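Local coordinates for protein manganese lipoxygenase (Gaeumannomyces graminis, PDB 5FX8) that oxygenates linoleic and alpha-linolenic acids to 11S- and 13R-hydroperoxy fatty acids with a catalytic manganese ion, converting the 11S intermediate into the 13R product, at residues F164-L169 with Q598-V603; F188-K193 with P249-T254; G209-L214 with L240-N245. All blocks are in the same frame, centred on the assembly; numbering follows the deposited sequence.

Interaction 1: residues F164-L169 with Q598-V603; sequences FSMERL and QGMPFV
In both Met-166 and Met-600, CG lies anti to the carbonyl carbon and beside the backbone N (chi1 -76° and -70°), which brings the two CG atoms close together, 3.7 Å apart. This is packing within the largely helical lipoxygenase fold: helix 161-166 meets the irregular chain that follows helix 566-587, away from the manganese. The chains differ in shape. Met-600 is extended beyond CG and reaches straight in, its CE 3.4 Å from Met-166 CB, whereas Met-166 bends at chi2 and chi3, and its own CE comes to 3.6 Å from Met-600 CE. The two side chains cross obliquely, with Met-166 CB also 3.5 Å from Met-600 CG. Met-166 CG lies 3.9 Å from the carbonyl O of Gly-599. Pro-396, at the start of helix 396-420, touches both methionines.

Beside them, Glu-167 crosses the Phe-602 ring at about a right angle, its carboxylate plane turned 73° from the ring. CG makes the contact, while OE1 is hydrogen-bonded to His-496 and also lies in a salt bridge with Arg-168 whose very short distance is doubtful at this resolution. Arg-168 in turn gives NE to Phe-164 O (3.2 Å), almost along the C=O axis, and its NH1 forms a salt bridge to Asp-282 of helix 268-305. No hydrogen bond joins the two segments. At the Glu-167 end the meeting is oblique, with Glu-167 CG 4.1 Å from Phe-602 CZ.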
ATOM      1  N   PHE A 164       5.929  -5.986  22.489  1.00 14.16           N
ATOM      2  CA  PHE A 164       7.168  -5.599  21.833  1.00 12.84           C
ATOM      3  C   PHE A 164       7.876  -6.802  21.236  1.00 13.82           C
ATOM      4  O   PHE A 164       8.515  -6.696  20.185  1.00 15.37           O
ATOM      5  CB  PHE A 164       8.101  -4.887  22.804  1.00 12.69           C
ATOM      6  CG  PHE A 164       9.449  -4.634  22.233  1.00 13.97           C
ATOM      7  CD1 PHE A 164       9.632  -3.650  21.271  1.00 12.70           C
ATOM      8  CD2 PHE A 164      10.526  -5.404  22.615  1.00 11.89           C
ATOM      9  CE1 PHE A 164      10.869  -3.428  20.719  1.00 12.57           C
ATOM     10  CE2 PHE A 164      11.757  -5.192  22.076  1.00 13.93           C
ATOM     11  CZ  PHE A 164      11.937  -4.197  21.129  1.00 14.16           C
ATOM     12  N   SER A 165       7.808  -7.943  21.901  1.00 15.00           N
ATOM     13  CA  SER A 165       8.439  -9.127  21.343  1.00 13.48           C
ATOM     14  C   SER A 165       7.594  -9.730  20.221  1.00 12.19           C
ATOM     15  O   SER A 165       8.124 -10.111  19.174  1.00 11.33           O
ATOM     16  CB  SER A 165       8.689 -10.134  22.452  1.00 14.62           C
ATOM     17  OG  SER A 165       7.467 -10.397  23.095  1.00 13.89           O
ATOM     18  N   MET A 166       6.281  -9.790  20.399  1.00 11.60           N
ATOM     19  CA  MET A 166       5.444 -10.414  19.381  1.00 11.80           C
ATOM     20  C   MET A 166       5.447  -9.675  18.041  1.00 12.12           C
ATOM     21  O   MET A 166       5.154 -10.294  17.022  1.00 11.13           O
ATOM     22  CB  MET A 166       4.019 -10.545  19.889  1.00 12.25           C
ATOM     23  CG  MET A 166       3.844 -11.656  20.870  1.00 11.21           C
ATOM     24  SD  MET A 166       4.618 -13.147  20.288  1.00 15.62           S
ATOM     25  CE  MET A 166       3.220 -13.873  19.469  1.00  9.70           C
ATOM     26  N   GLU A 167       5.768  -8.378  18.007  1.00 11.78           N
ATOM     27  CA  GLU A 167       5.889  -7.686  16.733  1.00 11.23           C
ATOM     28  C   GLU A 167       6.879  -8.368  15.794  1.00 11.06           C
ATOM     29  O   GLU A 167       6.706  -8.307  14.575  1.00 17.68           O
ATOM     30  CB  GLU A 167       6.301  -6.232  16.964  1.00 12.98           C
ATOM     31  CG  GLU A 167       5.153  -5.277  17.251  1.00 14.56           C
ATOM     32  CD  GLU A 167       5.604  -3.903  17.752  1.00 18.85           C
ATOM     33  OE1 GLU A 167       6.799  -3.579  17.688  1.00 17.04           O
ATOM     34  OE2 GLU A 167       4.757  -3.139  18.249  1.00 24.65           O
ATOM     35  N   ARG A 168       7.920  -9.009  16.333  1.00 10.80           N
ATOM     36  CA  ARG A 168       8.898  -9.707  15.512  1.00  9.85           C
ATOM     37  C   ARG A 168       8.349 -10.981  14.899  1.00 10.52           C
ATOM     38  O   ARG A 168       9.051 -11.615  14.121  1.00 10.33           O
ATOM     39  CB  ARG A 168      10.151 -10.062  16.314  1.00  9.59           C
ATOM     40  CG  ARG A 168      10.665  -9.002  17.249  1.00 11.02           C
ATOM     41  CD  ARG A 168      10.741  -7.668  16.591  1.00 11.98           C
ATOM     42  NE  ARG A 168      10.086  -6.648  17.383  1.00 11.20           N
ATOM     43  CZ  ARG A 168       9.707  -5.483  16.904  1.00 11.19           C
ATOM     44  NH1 ARG A 168       9.916  -5.214  15.645  1.00 16.57           N
ATOM     45  NH2 ARG A 168       9.129  -4.597  17.682  1.00 13.10           N
ATOM     46  N   LEU A 169       7.143 -11.399  15.262  1.00 11.27           N
ATOM     47  CA  LEU A 169       6.476 -12.541  14.654  1.00 11.76           C
ATOM     48  C   LEU A 169       5.206 -12.111  13.917  1.00 13.58           C
ATOM     49  O   LEU A 169       4.384 -12.952  13.566  1.00 11.82           O
ATOM     50  CB  LEU A 169       6.167 -13.612  15.704  1.00 10.44           C
ATOM     51  CG  LEU A 169       7.385 -14.244  16.400  1.00 11.46           C
ATOM     52  CD1 LEU A 169       7.016 -14.992  17.654  1.00 10.26           C
ATOM     53  CD2 LEU A 169       8.159 -15.185  15.509  1.00 10.27           C
ATOM     54  N   GLN A 598      -4.423 -13.611  18.790  1.00 14.28           N
ATOM     55  CA  GLN A 598      -3.344 -14.485  18.322  1.00 12.08           C
ATOM     56  C   GLN A 598      -2.174 -14.471  19.286  1.00 13.83           C
ATOM     57  O   GLN A 598      -1.019 -14.524  18.878  1.00 21.33           O
ATOM     58  CB  GLN A 598      -2.845 -14.102  16.935  1.00 13.46           C
ATOM     59  CG  GLN A 598      -3.908 -13.840  15.941  1.00 12.20           C
ATOM     60  CD  GLN A 598      -3.339 -13.297  14.666  1.00 13.44           C
ATOM     61  OE1 GLN A 598      -3.140 -14.032  13.705  1.00 14.24           O
ATOM     62  NE2 GLN A 598      -3.064 -11.999  14.647  1.00 11.76           N
ATOM     63  N   GLY A 599      -2.463 -14.346  20.570  1.00 15.73           N
ATOM     64  CA  GLY A 599      -1.414 -14.387  21.566  1.00 14.72           C
ATOM     65  C   GLY A 599      -0.675 -13.092  21.746  1.00 14.29           C
ATOM     66  O   GLY A 599       0.457 -13.107  22.210  1.00 14.60           O
ATOM     67  N   MET A 600      -1.296 -11.972  21.400  1.00 14.36           N
ATOM     68  CA  MET A 600      -0.667 -10.672  21.312  1.00 13.48           C
ATOM     69  C   MET A 600      -1.570  -9.613  21.907  1.00 15.41           C
ATOM     70  O   MET A 600      -2.788  -9.697  21.777  1.00 17.72           O
ATOM     71  CB  MET A 600      -0.407 -10.261  19.864  1.00 14.75           C
ATOM     72  CG  MET A 600       0.622 -10.995  19.137  1.00 17.60           C
ATOM     73  SD  MET A 600       0.876 -10.280  17.499  1.00  9.55           S
ATOM     74  CE  MET A 600       2.246 -11.269  17.109  1.00 17.60           C
ATOM     75  N   PRO A 601      -0.999  -8.566  22.453  1.00 16.11           N
ATOM     76  CA  PRO A 601      -1.816  -7.493  23.019  1.00 16.22           C
ATOM     77  C   PRO A 601      -2.314  -6.479  22.007  1.00 17.55           C
ATOM     78  O   PRO A 601      -2.715  -5.378  22.394  1.00 19.48           O
ATOM     79  CB  PRO A 601      -0.866  -6.834  24.025  1.00 16.71           C
ATOM     80  CG  PRO A 601       0.194  -7.819  24.251  1.00 14.77           C
ATOM     81  CD  PRO A 601       0.369  -8.527  22.974  1.00 15.94           C
ATOM     82  N   PHE A 602      -2.277  -6.821  20.721  1.00 15.52           N
ATOM     83  CA  PHE A 602      -2.865  -5.984  19.685  1.00 15.01           C
ATOM     84  C   PHE A 602      -3.446  -6.863  18.592  1.00 15.70           C
ATOM     85  O   PHE A 602      -3.064  -8.018  18.424  1.00 13.65           O
ATOM     86  CB  PHE A 602      -1.864  -4.976  19.088  1.00 15.66           C
ATOM     87  CG  PHE A 602      -0.747  -5.591  18.295  1.00 16.68           C
ATOM     88  CD1 PHE A 602       0.376  -6.121  18.931  1.00 14.71           C
ATOM     89  CD2 PHE A 602      -0.789  -5.589  16.919  1.00 12.45           C
ATOM     90  CE1 PHE A 602       1.411  -6.666  18.210  1.00 12.21           C
ATOM     91  CE2 PHE A 602       0.236  -6.122  16.202  1.00 11.76           C
ATOM     92  CZ  PHE A 602       1.352  -6.669  16.850  1.00 10.68           C
ATOM     93  N   VAL A 603      -4.384  -6.286  17.855  1.00 16.63           N
ATOM     94  CA  VAL A 603      -5.039  -6.959  16.746  1.00 16.11           C
ATOM     95  C   VAL A 603      -4.290  -6.638  15.468  1.00 14.93           C
ATOM     96  O   VAL A 603      -4.148  -5.472  15.102  1.00 17.60           O
ATOM     97  CB  VAL A 603      -6.502  -6.532  16.627  1.00 15.03           C
ATOM     98  CG1 VAL A 603      -7.088  -7.172  15.448  1.00 13.85           C
ATOM     99  CG2 VAL A 603      -7.252  -6.917  17.859  1.00 16.67           C
TER

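Interaction 2: residues F188-K193 with P249-T254; sequences FSVESK and PLAIKT
Phe-188 and Lys-253 make the CH-pi part of this contact. Lys-253 CB sits over one face of the Phe-188 ring, 3.9 Å from its centroid and 14° off the normal, displaced toward the rim carbons CD2 and CE2. From there the lysine chain stays extended beyond CG and slides past the phenylalanine in the opposite direction, so its methylenes lie against the root of the ring: Lys-253 CD is 3.6 Å from Phe-188 CB. Phe-188 reaches this place with CG between its backbone N and carbonyl carbon (chi1 56°).

The remaining side-chain contacts are apolar and centre on Ala-251. Its CB meets the Phe-188 ring at the edge, near the ring plane, 3.6 Å from CE1. Val-190 CG2 also comes to 3.9 Å from the same Ala-251 CB. One methyl thus receives a ring edge and a valine branch.

Ala-251 belongs to strand 246-253 of a five-stranded antiparallel sheet, in which Leu-250 and Ala-251 both face Leu-237 across the strand pair, a classic beta bulge. The 188-193 segment does not join the sheet: no hydrogen bond links it to this strand, and it lies over one side of it before running into helix 192-199. Phe-188 also touches Gln-235 and Leu-237 of strand 235-241 and Thr-261 of strand 261-262, the strands on both sides of 246-253 in the sheet.

As for charge, the ammonium of Lys-253 has a long, weak ion pair with Asp-259, and its NZ lies 4.1 Å from Phe-188 CB.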
ATOM      1  N   PHE A 188      25.880 -10.789  22.307  1.00 23.31           N
ATOM      2  CA  PHE A 188      26.422  -9.963  23.364  1.00 24.45           C
ATOM      3  C   PHE A 188      26.107 -10.621  24.695  1.00 23.19           C
ATOM      4  O   PHE A 188      25.286 -11.531  24.780  1.00 25.53           O
ATOM      5  CB  PHE A 188      25.872  -8.535  23.308  1.00 22.11           C
ATOM      6  CG  PHE A 188      24.380  -8.451  23.355  1.00 21.98           C
ATOM      7  CD1 PHE A 188      23.710  -8.491  24.559  1.00 22.00           C
ATOM      8  CD2 PHE A 188      23.649  -8.285  22.193  1.00 20.63           C
ATOM      9  CE1 PHE A 188      22.354  -8.391  24.600  1.00 19.90           C
ATOM     10  CE2 PHE A 188      22.288  -8.178  22.231  1.00 17.97           C
ATOM     11  CZ  PHE A 188      21.640  -8.229  23.432  1.00 16.80           C
ATOM     12  N   SER A 189      26.760 -10.141  25.740  1.00 26.18           N
ATOM     13  CA  SER A 189      26.621 -10.705  27.068  1.00 27.46           C
ATOM     14  C   SER A 189      25.744  -9.815  27.931  1.00 26.74           C
ATOM     15  O   SER A 189      25.578  -8.624  27.676  1.00 26.31           O
ATOM     16  CB  SER A 189      27.984 -10.895  27.731  1.00 30.21           C
ATOM     17  OG  SER A 189      27.863 -11.758  28.861  1.00 41.84           O
ATOM     18  N   VAL A 190      25.159 -10.423  28.949  1.00 26.62           N
ATOM     19  CA  VAL A 190      24.360  -9.721  29.935  1.00 26.83           C
ATOM     20  C   VAL A 190      24.808 -10.201  31.304  1.00 29.99           C
ATOM     21  O   VAL A 190      25.228 -11.352  31.467  1.00 38.16           O
ATOM     22  CB  VAL A 190      22.856  -9.958  29.746  1.00 25.64           C
ATOM     23  CG1 VAL A 190      22.083  -9.004  30.601  1.00 25.06           C
ATOM     24  CG2 VAL A 190      22.457  -9.794  28.306  1.00 26.50           C
ATOM     25  N   GLU A 191      24.740  -9.306  32.284  1.00 26.39           N
ATOM     26  CA  GLU A 191      25.068  -9.678  33.649  1.00 32.26           C
ATOM     27  C   GLU A 191      24.167 -10.812  34.086  1.00 28.91           C
ATOM     28  O   GLU A 191      22.944 -10.652  34.142  1.00 27.67           O
ATOM     29  CB  GLU A 191      24.907  -8.486  34.593  1.00 34.48           C
ATOM     30  CG  GLU A 191      25.987  -7.448  34.476  1.00 37.46           C
ATOM     31  CD  GLU A 191      25.628  -6.171  35.203  1.00 47.86           C
ATOM     32  OE1 GLU A 191      24.750  -6.212  36.092  1.00 46.36           O
ATOM     33  OE2 GLU A 191      26.211  -5.119  34.873  1.00 53.91           O
ATOM     34  N   SER A 192      24.779 -11.953  34.403  1.00 23.14           N
ATOM     35  CA  SER A 192      24.006 -13.154  34.666  1.00 23.35           C
ATOM     36  C   SER A 192      23.062 -13.001  35.855  1.00 21.72           C
ATOM     37  O   SER A 192      22.083 -13.739  35.940  1.00 23.92           O
ATOM     38  CB  SER A 192      24.949 -14.340  34.849  1.00 21.61           C
ATOM     39  OG  SER A 192      25.829 -14.154  35.922  1.00 22.23           O
ATOM     40  N   LYS A 193      23.290 -12.048  36.752  1.00 23.32           N
ATOM     41  CA  LYS A 193      22.317 -11.824  37.815  1.00 23.96           C
ATOM     42  C   LYS A 193      21.038 -11.239  37.252  1.00 21.87           C
ATOM     43  O   LYS A 193      19.933 -11.570  37.704  1.00 24.56           O
ATOM     44  CB  LYS A 193      22.886 -10.884  38.869  1.00 29.21           C
ATOM     45  CG  LYS A 193      23.804 -11.514  39.872  1.00 33.06           C
ATOM     46  CD  LYS A 193      24.380 -10.437  40.795  1.00 48.87           C
ATOM     47  CE  LYS A 193      23.287  -9.502  41.330  1.00 54.00           C
ATOM     48  NZ  LYS A 193      23.803  -8.325  42.093  1.00 60.98           N
ATOM     49  N   PRO A 249      10.946 -10.317  25.354  1.00 16.14           N
ATOM     50  CA  PRO A 249      12.205  -9.582  25.245  1.00 13.69           C
ATOM     51  C   PRO A 249      13.151  -9.911  26.382  1.00 15.92           C
ATOM     52  O   PRO A 249      12.747 -10.114  27.527  1.00 15.08           O
ATOM     53  CB  PRO A 249      11.759  -8.116  25.321  1.00 12.27           C
ATOM     54  CG  PRO A 249      10.561  -8.130  26.131  1.00 12.70           C
ATOM     55  CD  PRO A 249       9.854  -9.444  25.826  1.00 20.69           C
ATOM     56  N   LEU A 250      14.435  -9.968  26.044  1.00 14.41           N
ATOM     57  CA  LEU A 250      15.468 -10.202  27.043  1.00 14.88           C
ATOM     58  C   LEU A 250      16.388  -8.994  27.183  1.00 14.90           C
ATOM     59  O   LEU A 250      16.418  -8.382  28.247  1.00 22.22           O
ATOM     60  CB  LEU A 250      16.251 -11.479  26.700  1.00 14.12           C
ATOM     61  CG  LEU A 250      16.967 -12.150  27.874  1.00 15.67           C
ATOM     62  CD1 LEU A 250      17.237 -13.621  27.633  1.00 14.60           C
ATOM     63  CD2 LEU A 250      18.254 -11.464  28.175  1.00 16.50           C
ATOM     64  N   ALA A 251      17.125  -8.611  26.146  1.00 14.17           N
ATOM     65  CA  ALA A 251      18.037  -7.483  26.251  1.00 14.51           C
ATOM     66  C   ALA A 251      18.087  -6.729  24.929  1.00 15.55           C
ATOM     67  O   ALA A 251      17.720  -7.250  23.879  1.00 15.71           O
ATOM     68  CB  ALA A 251      19.438  -7.942  26.650  1.00 16.01           C
ATOM     69  N   ILE A 252      18.554  -5.489  24.996  1.00 15.79           N
ATOM     70  CA  ILE A 252      18.736  -4.648  23.822  1.00 14.59           C
ATOM     71  C   ILE A 252      20.079  -3.955  23.952  1.00 15.96           C
ATOM     72  O   ILE A 252      20.335  -3.282  24.950  1.00 18.16           O
ATOM     73  CB  ILE A 252      17.600  -3.615  23.673  1.00 15.44           C
ATOM     74  CG1 ILE A 252      16.261  -4.324  23.479  1.00 14.93           C
ATOM     75  CG2 ILE A 252      17.862  -2.685  22.496  1.00 13.62           C
ATOM     76  CD1 ILE A 252      15.065  -3.401  23.397  1.00 15.70           C
ATOM     77  N   LYS A 253      20.935  -4.111  22.951  1.00 16.16           N
ATOM     78  CA  LYS A 253      22.245  -3.485  22.925  1.00 17.05           C
ATOM     79  C   LYS A 253      22.296  -2.474  21.784  1.00 19.12           C
ATOM     80  O   LYS A 253      22.046  -2.832  20.630  1.00 20.77           O
ATOM     81  CB  LYS A 253      23.333  -4.542  22.753  1.00 16.62           C
ATOM     82  CG  LYS A 253      24.692  -4.085  23.164  1.00 20.38           C
ATOM     83  CD  LYS A 253      25.751  -5.007  22.677  1.00 21.92           C
ATOM     84  CE  LYS A 253      27.075  -4.586  23.211  1.00 22.95           C
ATOM     85  NZ  LYS A 253      28.117  -5.270  22.454  1.00 32.89           N
ATOM     86  N   THR A 254      22.657  -1.226  22.095  1.00 17.55           N
ATOM     87  CA  THR A 254      22.547  -0.145  21.117  1.00 18.09           C
ATOM     88  C   THR A 254      23.616  -0.206  20.046  1.00 20.03           C
ATOM     89  O   THR A 254      23.391   0.275  18.932  1.00 23.34           O
ATOM     90  CB  THR A 254      22.683   1.209  21.780  1.00 17.60           C
ATOM     91  OG1 THR A 254      24.058   1.397  22.113  1.00 18.19           O
ATOM     92  CG2 THR A 254      21.827   1.287  23.019  1.00 19.18           C
TER

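Interaction 3: residues G209-L214 with L240-N245; sequences GGRLFL and LDARSN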
ATOM      1  N   GLY A 209      19.396 -24.679  24.903  1.00 19.92           N
ATOM      2  CA  GLY A 209      18.073 -25.210  24.746  1.00 19.08           C
ATOM      3  C   GLY A 209      17.351 -24.747  23.517  1.00 19.98           C
ATOM      4  O   GLY A 209      16.181 -25.072  23.357  1.00 20.50           O
ATOM      5  N   GLY A 210      18.010 -24.001  22.638  1.00 21.59           N
ATOM      6  CA  GLY A 210      17.359 -23.477  21.454  1.00 19.09           C
ATOM      7  C   GLY A 210      16.216 -22.537  21.746  1.00 19.23           C
ATOM      8  O   GLY A 210      15.270 -22.487  20.973  1.00 20.77           O
ATOM      9  N   ARG A 211      16.276 -21.794  22.852  1.00 19.02           N
ATOM     10  CA  ARG A 211      15.228 -20.866  23.251  1.00 15.23           C
ATOM     11  C   ARG A 211      15.626 -19.397  23.097  1.00 15.33           C
ATOM     12  O   ARG A 211      14.859 -18.536  23.505  1.00 14.28           O
ATOM     13  CB  ARG A 211      14.810 -21.133  24.697  1.00 15.21           C
ATOM     14  CG  ARG A 211      14.543 -22.577  24.985  1.00 17.12           C
ATOM     15  CD  ARG A 211      14.063 -22.838  26.386  1.00 16.93           C
ATOM     16  NE  ARG A 211      12.621 -22.705  26.529  1.00 18.19           N
ATOM     17  CZ  ARG A 211      11.757 -23.712  26.602  1.00 17.31           C
ATOM     18  NH1 ARG A 211      12.161 -24.959  26.538  1.00 20.74           N
ATOM     19  NH2 ARG A 211      10.474 -23.468  26.743  1.00 20.80           N
ATOM     20  N   LEU A 212      16.790 -19.089  22.518  1.00 14.70           N
ATOM     21  CA  LEU A 212      17.235 -17.716  22.292  1.00 14.70           C
ATOM     22  C   LEU A 212      17.094 -17.328  20.826  1.00 13.48           C
ATOM     23  O   LEU A 212      17.484 -18.085  19.939  1.00 13.68           O
ATOM     24  CB  LEU A 212      18.689 -17.517  22.717  1.00 17.06           C
ATOM     25  CG  LEU A 212      19.050 -17.269  24.177  1.00 17.64           C
ATOM     26  CD1 LEU A 212      20.452 -16.794  24.219  1.00 15.44           C
ATOM     27  CD2 LEU A 212      18.159 -16.268  24.843  1.00 16.00           C
ATOM     28  N   PHE A 213      16.578 -16.126  20.589  1.00 13.00           N
ATOM     29  CA  PHE A 213      16.322 -15.580  19.269  1.00 12.57           C
ATOM     30  C   PHE A 213      16.924 -14.185  19.194  1.00 12.51           C
ATOM     31  O   PHE A 213      17.005 -13.481  20.193  1.00 11.65           O
ATOM     32  CB  PHE A 213      14.831 -15.494  18.970  1.00 12.12           C
ATOM     33  CG  PHE A 213      14.113 -16.785  19.060  1.00 13.83           C
ATOM     34  CD1 PHE A 213      13.727 -17.306  20.287  1.00 14.57           C
ATOM     35  CD2 PHE A 213      13.781 -17.479  17.915  1.00 13.95           C
ATOM     36  CE1 PHE A 213      13.054 -18.494  20.355  1.00 14.31           C
ATOM     37  CE2 PHE A 213      13.106 -18.662  17.994  1.00 14.47           C
ATOM     38  CZ  PHE A 213      12.749 -19.166  19.219  1.00 14.01           C
ATOM     39  N   LEU A 214      17.321 -13.777  17.998  1.00 13.88           N
ATOM     40  CA  LEU A 214      18.086 -12.553  17.819  1.00 12.01           C
ATOM     41  C   LEU A 214      17.504 -11.721  16.699  1.00 11.83           C
ATOM     42  O   LEU A 214      17.153 -12.257  15.654  1.00 16.41           O
ATOM     43  CB  LEU A 214      19.541 -12.859  17.486  1.00 12.39           C
ATOM     44  CG  LEU A 214      20.420 -11.677  17.073  1.00 14.56           C
ATOM     45  CD1 LEU A 214      20.514 -10.658  18.171  1.00 11.75           C
ATOM     46  CD2 LEU A 214      21.780 -12.173  16.757  1.00 15.74           C
ATOM     47  N   LEU A 240      12.162 -17.661  24.466  1.00 15.00           N
ATOM     48  CA  LEU A 240      10.920 -18.362  24.737  1.00 14.63           C
ATOM     49  C   LEU A 240      10.938 -18.827  26.191  1.00 14.65           C
ATOM     50  O   LEU A 240      11.811 -19.603  26.583  1.00 17.40           O
ATOM     51  CB  LEU A 240      10.761 -19.524  23.761  1.00 14.44           C
ATOM     52  CG  LEU A 240       9.424 -20.255  23.765  1.00 17.40           C
ATOM     53  CD1 LEU A 240       8.264 -19.288  23.695  1.00 17.28           C
ATOM     54  CD2 LEU A 240       9.389 -21.195  22.592  1.00 17.45           C
ATOM     55  N   ASP A 241       9.999 -18.335  26.995  1.00 13.70           N
ATOM     56  CA  ASP A 241       9.987 -18.601  28.429  1.00 15.42           C
ATOM     57  C   ASP A 241       9.200 -19.859  28.731  1.00 17.98           C
ATOM     58  O   ASP A 241       7.994 -19.919  28.473  1.00 17.70           O
ATOM     59  CB  ASP A 241       9.381 -17.439  29.213  1.00 17.74           C
ATOM     60  CG  ASP A 241       9.540 -17.591  30.729  1.00 22.13           C
ATOM     61  OD1 ASP A 241      10.437 -18.305  31.218  1.00 25.22           O
ATOM     62  OD2 ASP A 241       8.761 -16.960  31.434  1.00 18.33           O
ATOM     63  N   ALA A 242       9.876 -20.837  29.330  1.00 19.88           N
ATOM     64  CA  ALA A 242       9.188 -22.041  29.772  1.00 17.83           C
ATOM     65  C   ALA A 242       8.178 -21.758  30.876  1.00 18.10           C
ATOM     66  O   ALA A 242       7.201 -22.496  31.007  1.00 25.33           O
ATOM     67  CB  ALA A 242      10.195 -23.083  30.239  1.00 15.02           C
ATOM     68  N   ARG A 243       8.377 -20.719  31.684  1.00 15.93           N
ATOM     69  CA  ARG A 243       7.460 -20.537  32.802  1.00 16.79           C
ATOM     70  C   ARG A 243       6.082 -20.123  32.336  1.00 19.10           C
ATOM     71  O   ARG A 243       5.086 -20.485  32.969  1.00 19.94           O
ATOM     72  CB  ARG A 243       7.991 -19.507  33.779  1.00 15.90           C
ATOM     73  CG  ARG A 243       9.293 -19.892  34.389  1.00 18.24           C
ATOM     74  CD  ARG A 243       9.926 -18.723  35.064  1.00 17.16           C
ATOM     75  NE  ARG A 243      10.158 -17.689  34.087  1.00 18.64           N
ATOM     76  CZ  ARG A 243      10.529 -16.458  34.374  1.00 18.32           C
ATOM     77  NH1 ARG A 243      10.709 -16.104  35.627  1.00 19.88           N
ATOM     78  NH2 ARG A 243      10.726 -15.595  33.391  1.00 20.38           N
ATOM     79  N   SER A 244       6.002 -19.362  31.246  1.00 19.09           N
ATOM     80  CA  SER A 244       4.746 -18.822  30.757  1.00 17.20           C
ATOM     81  C   SER A 244       4.397 -19.246  29.343  1.00 18.39           C
ATOM     82  O   SER A 244       3.295 -18.937  28.886  1.00 17.50           O
ATOM     83  CB  SER A 244       4.765 -17.292  30.815  1.00 15.55           C
ATOM     84  OG  SER A 244       5.915 -16.791  30.182  1.00 17.95           O
ATOM     85  N   ASN A 245       5.300 -19.922  28.639  1.00 19.54           N
ATOM     86  CA  ASN A 245       5.107 -20.271  27.235  1.00 19.36           C
ATOM     87  C   ASN A 245       4.856 -19.017  26.396  1.00 18.99           C
ATOM     88  O   ASN A 245       3.859 -18.886  25.685  1.00 19.89           O
ATOM     89  CB  ASN A 245       3.968 -21.274  27.087  1.00 24.47           C
ATOM     90  CG  ASN A 245       4.042 -22.045  25.807  1.00 32.80           C
ATOM     91  OD1 ASN A 245       5.118 -22.197  25.209  1.00 32.90           O
ATOM     92  ND2 ASN A 245       2.900 -22.572  25.382  1.00 26.44           N
TER
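Arg-211 and Leu-240 are joined by two hydrogen bonds, one from each direction. Leu-240 N donates to Arg-211 O at 3.0 Å, and the side chain answers: Arg-211 NE donates to Leu-240 O at 3.2 Å, nearly straight at the hydrogen (169°). The acceptor lies in the guanidinium plane, while NE stands above the plane of the Leu-240 carbonyl. A bend at chi3 (87°) places NE for this bond.

The packing contacts flank that pair. Ala-242 CB lies over one face of the guanidinium, 3.5 Å from Arg-211 NH2. Farther along, Leu-240 CB meets the edge of the Phe-213 ring, 4.2 Å from CE1, and the same ring stacks edge-to-face with Phe-247.

In backbone terms, Gly-210 is the C-prime residue of a Schellman motif ending helix 203-208; the chain then enters strand 212-216, antiparallel to 235-241. Beyond Leu-240, the turn is held from within: Arg-243 NE forms a salt bridge with Asp-241 OD1 on its syn lone pair, and Ser-244 OG bonds to OD2.

Asp-241 thus pairs with Arg-243 of its own turn, and Arg-211 NE, 6.8 Å from Asp-241 OD1, donates to the neutral Leu-240 carbonyl; any attraction between those two charges is probably secondary to that bond.

From the N terminus the chain passes through 164-169, 188-193 and 209-214 before any of these contacts closes. Interaction 3 closes first, when 240-245 returns to 209-214 after a 25-residue excursion; the strands it joins, 212-216 and 235-241, are antiparallel neighbours. Interaction 2 closes next, as strand 246-253 comes back to 188-193, and interaction 1 closes some 340 residues later, at 598-603. The three loops are nested and none cross. Interactions 2 and 3 share the five-stranded sheet and touch through Leu-250 and Leu-212. Interaction 1 meets interaction 2 where Phe-164 packs on Pro-249 and Ile-252, and Ser-165 on Pro-249, linking the sheet through helix 161-166 to the C-terminal part of the chain.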